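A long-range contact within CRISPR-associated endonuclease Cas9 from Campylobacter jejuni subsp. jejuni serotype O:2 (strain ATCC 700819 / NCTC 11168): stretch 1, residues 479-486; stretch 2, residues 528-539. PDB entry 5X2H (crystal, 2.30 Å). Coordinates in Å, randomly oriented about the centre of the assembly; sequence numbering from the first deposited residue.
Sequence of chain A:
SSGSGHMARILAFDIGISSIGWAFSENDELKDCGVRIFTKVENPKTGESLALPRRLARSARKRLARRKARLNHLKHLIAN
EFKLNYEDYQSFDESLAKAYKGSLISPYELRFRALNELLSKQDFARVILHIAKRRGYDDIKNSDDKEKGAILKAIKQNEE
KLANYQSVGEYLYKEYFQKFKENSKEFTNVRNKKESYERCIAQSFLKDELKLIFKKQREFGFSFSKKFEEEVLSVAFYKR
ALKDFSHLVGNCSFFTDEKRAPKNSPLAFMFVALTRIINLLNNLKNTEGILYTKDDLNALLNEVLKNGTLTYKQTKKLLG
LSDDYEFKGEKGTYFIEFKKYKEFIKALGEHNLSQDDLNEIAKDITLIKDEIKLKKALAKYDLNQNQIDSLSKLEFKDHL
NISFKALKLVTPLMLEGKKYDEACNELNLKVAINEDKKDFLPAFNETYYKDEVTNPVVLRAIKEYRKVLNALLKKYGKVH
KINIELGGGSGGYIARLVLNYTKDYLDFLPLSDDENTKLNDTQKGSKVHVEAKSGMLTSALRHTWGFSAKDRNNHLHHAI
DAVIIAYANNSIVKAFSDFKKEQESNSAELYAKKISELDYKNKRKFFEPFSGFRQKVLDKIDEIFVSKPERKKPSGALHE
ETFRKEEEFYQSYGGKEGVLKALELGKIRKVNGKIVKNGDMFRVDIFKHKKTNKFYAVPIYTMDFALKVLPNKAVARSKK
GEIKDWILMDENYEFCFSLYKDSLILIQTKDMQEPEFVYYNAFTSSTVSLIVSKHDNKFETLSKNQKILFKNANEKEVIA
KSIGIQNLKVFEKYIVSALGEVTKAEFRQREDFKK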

# COMPACT_ATOMS: atom_id res chain seq x y z
N VAL A 479 12.09 -2.57 -34.32
CA VAL A 479 13.07 -3.61 -34.05
C VAL A 479 12.42 -4.96 -34.35
O VAL A 479 11.20 -5.10 -34.39
CB VAL A 479 13.58 -3.54 -32.59
CG1 VAL A 479 14.77 -4.45 -32.37
CG2 VAL A 479 13.94 -2.11 -32.22
N HIS A 480 13.27 -5.97 -34.57
CA HIS A 480 12.76 -7.30 -34.88
C HIS A 480 12.42 -8.09 -33.62
O HIS A 480 11.43 -8.83 -33.59
CB HIS A 480 13.78 -8.09 -35.70
CG HIS A 480 14.22 -7.40 -36.96
ND1 HIS A 480 13.48 -7.43 -38.12
CD2 HIS A 480 15.32 -6.67 -37.23
CE1 HIS A 480 14.11 -6.75 -39.06
NE2 HIS A 480 15.23 -6.28 -38.54
N LYS A 481 13.23 -7.95 -32.57
CA LYS A 481 13.14 -8.87 -31.44
C LYS A 481 13.44 -8.13 -30.14
O LYS A 481 14.15 -7.12 -30.12
CB LYS A 481 14.12 -10.04 -31.60
CG LYS A 481 13.55 -11.37 -31.15
CD LYS A 481 14.62 -12.27 -30.58
CE LYS A 481 14.00 -13.48 -29.91
NZ LYS A 481 14.98 -14.22 -29.07
N ILE A 482 12.89 -8.66 -29.04
CA ILE A 482 13.16 -8.17 -27.70
C ILE A 482 13.40 -9.37 -26.80
O ILE A 482 12.61 -10.32 -26.79
CB ILE A 482 12.00 -7.31 -27.15
CG1 ILE A 482 11.89 -6.00 -27.93
CG2 ILE A 482 12.20 -7.02 -25.67
CD1 ILE A 482 10.82 -5.07 -27.41
N ASN A 483 14.51 -9.34 -26.05
CA ASN A 483 14.86 -10.38 -25.09
C ASN A 483 14.78 -9.81 -23.68
O ASN A 483 15.12 -8.64 -23.46
CB ASN A 483 16.26 -10.93 -25.36
CG ASN A 483 16.38 -11.57 -26.73
OD1 ASN A 483 15.56 -11.33 -27.62
ND2 ASN A 483 17.41 -12.38 -26.92
N ILE A 484 14.34 -10.63 -22.73
CA ILE A 484 14.02 -10.17 -21.38
C ILE A 484 14.46 -11.22 -20.37
O ILE A 484 14.30 -12.43 -20.61
CB ILE A 484 12.52 -9.85 -21.24
CG1 ILE A 484 12.15 -8.62 -22.07
CG2 ILE A 484 12.13 -9.64 -19.78
CD1 ILE A 484 10.66 -8.42 -22.23
N GLU A 485 15.00 -10.77 -19.24
CA GLU A 485 15.34 -11.64 -18.12
C GLU A 485 15.29 -10.82 -16.84
O GLU A 485 15.53 -9.61 -16.85
CB GLU A 485 16.73 -12.27 -18.30
CG GLU A 485 17.12 -13.28 -17.23
CD GLU A 485 18.47 -12.98 -16.61
OE1 GLU A 485 18.94 -11.83 -16.72
OE2 GLU A 485 19.07 -13.89 -16.00
N LEU A 486 14.97 -11.49 -15.74
CA LEU A 486 14.97 -10.84 -14.43
C LEU A 486 16.20 -11.24 -13.62
O LEU A 486 16.65 -12.38 -13.67
CB LEU A 486 13.70 -11.18 -13.64
CG LEU A 486 12.37 -10.77 -14.27
CD1 LEU A 486 11.25 -10.84 -13.25
CD2 LEU A 486 12.45 -9.39 -14.89
N VAL A 528 7.39 -15.13 -33.43
CA VAL A 528 7.79 -14.86 -32.05
C VAL A 528 8.82 -13.73 -32.01
O VAL A 528 9.98 -13.93 -32.35
CB VAL A 528 8.35 -16.12 -31.38
CG1 VAL A 528 8.77 -15.82 -29.95
CG2 VAL A 528 7.31 -17.24 -31.41
N HIS A 529 8.37 -12.55 -31.59
CA HIS A 529 9.24 -11.38 -31.52
C HIS A 529 9.76 -11.10 -30.11
O HIS A 529 10.78 -10.42 -29.97
CB HIS A 529 8.51 -10.14 -32.04
CG HIS A 529 8.14 -10.22 -33.48
ND1 HIS A 529 9.02 -9.93 -34.50
CD2 HIS A 529 6.97 -10.56 -34.09
CE1 HIS A 529 8.42 -10.09 -35.67
NE2 HIS A 529 7.17 -10.47 -35.44
N VAL A 530 9.08 -11.58 -29.08
CA VAL A 530 9.49 -11.38 -27.70
C VAL A 530 9.82 -12.73 -27.10
O VAL A 530 8.99 -13.65 -27.14
CB VAL A 530 8.40 -10.66 -26.88
CG1 VAL A 530 8.98 -10.12 -25.58
CG2 VAL A 530 7.76 -9.55 -27.70
N GLU A 531 11.02 -12.86 -26.55
CA GLU A 531 11.48 -14.11 -25.97
C GLU A 531 12.13 -13.85 -24.62
O GLU A 531 12.64 -12.76 -24.36
CB GLU A 531 12.47 -14.83 -26.90
N ALA A 532 12.11 -14.87 -23.77
CA ALA A 532 12.73 -14.81 -22.45
C ALA A 532 14.00 -15.64 -22.45
O ALA A 532 14.07 -16.71 -23.06
CB ALA A 532 11.77 -15.32 -21.37
N LYS A 533 15.02 -15.14 -21.75
CA LYS A 533 16.30 -15.83 -21.63
C LYS A 533 16.40 -16.50 -20.27
O LYS A 533 16.05 -15.91 -19.25
CB LYS A 533 17.47 -14.86 -21.83
N SER A 534 16.87 -17.75 -20.27
CA SER A 534 16.92 -18.53 -19.04
C SER A 534 17.96 -17.96 -18.09
O SER A 534 19.13 -17.78 -18.45
CB SER A 534 17.25 -19.99 -19.37
OG SER A 534 17.36 -20.76 -18.18
N GLY A 535 17.53 -17.68 -16.85
CA GLY A 535 18.44 -17.10 -15.88
C GLY A 535 19.63 -17.98 -15.57
O GLY A 535 20.75 -17.49 -15.41
N MET A 536 19.41 -19.29 -15.47
CA MET A 536 20.52 -20.21 -15.26
C MET A 536 21.47 -20.23 -16.45
O MET A 536 22.67 -20.47 -16.28
CB MET A 536 19.99 -21.62 -14.98
N LEU A 537 20.95 -19.97 -17.65
CA LEU A 537 21.80 -19.89 -18.83
C LEU A 537 22.60 -18.59 -18.85
O LEU A 537 23.79 -18.60 -19.19
CB LEU A 537 20.94 -20.01 -20.09
CG LEU A 537 21.50 -19.48 -21.42
CD1 LEU A 537 22.74 -20.24 -21.85
CD2 LEU A 537 20.43 -19.53 -22.50
N THR A 538 21.97 -17.47 -18.50
CA THR A 538 22.67 -16.19 -18.51
C THR A 538 23.74 -16.14 -17.43
O THR A 538 24.80 -15.53 -17.63
CB THR A 538 21.68 -15.05 -18.33
OG1 THR A 538 21.09 -15.12 -17.02
CG2 THR A 538 20.58 -15.14 -19.37
N SER A 539 23.49 -16.77 -16.28
CA SER A 539 24.51 -16.85 -15.24
C SER A 539 25.67 -17.73 -15.67
O SER A 539 26.82 -17.48 -15.27
CB SER A 539 23.89 -17.35 -13.94
OG SER A 539 22.84 -16.51 -13.51

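Residues 481-485 and 530-532 lie side by side as parallel strands, their axes 4.9 Å apart at closest approach and inclined by 26°, and the contact between the two stretches buries 538 Å², both sides summed. Most of the attachment is made by the backbone, with a side-chain hydrogen bond from His529 preceding the paired strands and a contact between Glu485 and the helix beyond them.

Val479 lies out of reach of stretch 2, so the contact begins at His480. Its carbonyl accepts a hydrogen bond from the imidazole of His529 (ND1 of His529 to O of His480, 2.8 Å). The oxygen lies at the ring edge, near the ring plane, where a ring N-H can point straight at it; the m rotamer of His529 places ND1 there. The ring of His480 itself leads away from stretch 2, so this residue contributes through its backbone.

Lys481 runs alongside the other strand. Its CA makes a CA-H...O contact with O of His529 at 3.2 Å, and its long chain extends until NZ lies 3.4 Å from CB of Glu531. The same NZ makes a weak hydrogen bond to OD1 of Asn483, 3.3 Å away, within stretch 1. The carboxylate of Glu531 is not modelled.

The regular ladder starts at Ile482, which is paired with Val530. Its N donates to O of His529 (2.9 Å), and its O accepts from N of Glu531 (3.0 Å, nearly linear at 168°). A residue of one parallel strand thus bonds to the neighbours flanking its partner. The same carbonyl oxygen of Ile482 also receives a CA-H...O contact from CA of Val530 at 3.4 Å.

Asn483 pairs with Glu531, and the two side chains share a face of the sheet. Across the strands, CA of Asn483 approaches O of Glu531 at 3.3 Å in another CA-H...O contact, while its ND2 is hydrogen-bonded elsewhere in the structure.

Ile484 repeats the pattern of Ile482, now opposite Ala532. Its N forms a weak bond to O of Glu531 (3.2 Å, 132°), whereas its O takes a well-aligned one from N of Lys533 (3.0 Å, 168°). On the face carrying Ile482, Ile484, Val530 and Ala532, the branched side chains form an apolar patch: CD1 of Ile484 lies 4.1 Å from CG1 of Val530, which in turn is 4.4 Å from CB of Ile482. Both isoleucines and the valine are buried, as suits their hydrocarbon side chains, while Ala532 is exposed.

Glu485 has the largest area covered by the other stretch. Its CA-to-CB bond points toward stretch 2, and its CG packs 3.5 Å from O of Lys533. The carboxylate reaches the first turn of the helix, where OE2 is 2.6 Å from OG1 of Thr538 and 3.3 Å from CA of Gly535. Whether the Thr538 proton goes to OE2 or to the nearby carbonyl of Gly535 is not settled. Leu486 points away and takes no part.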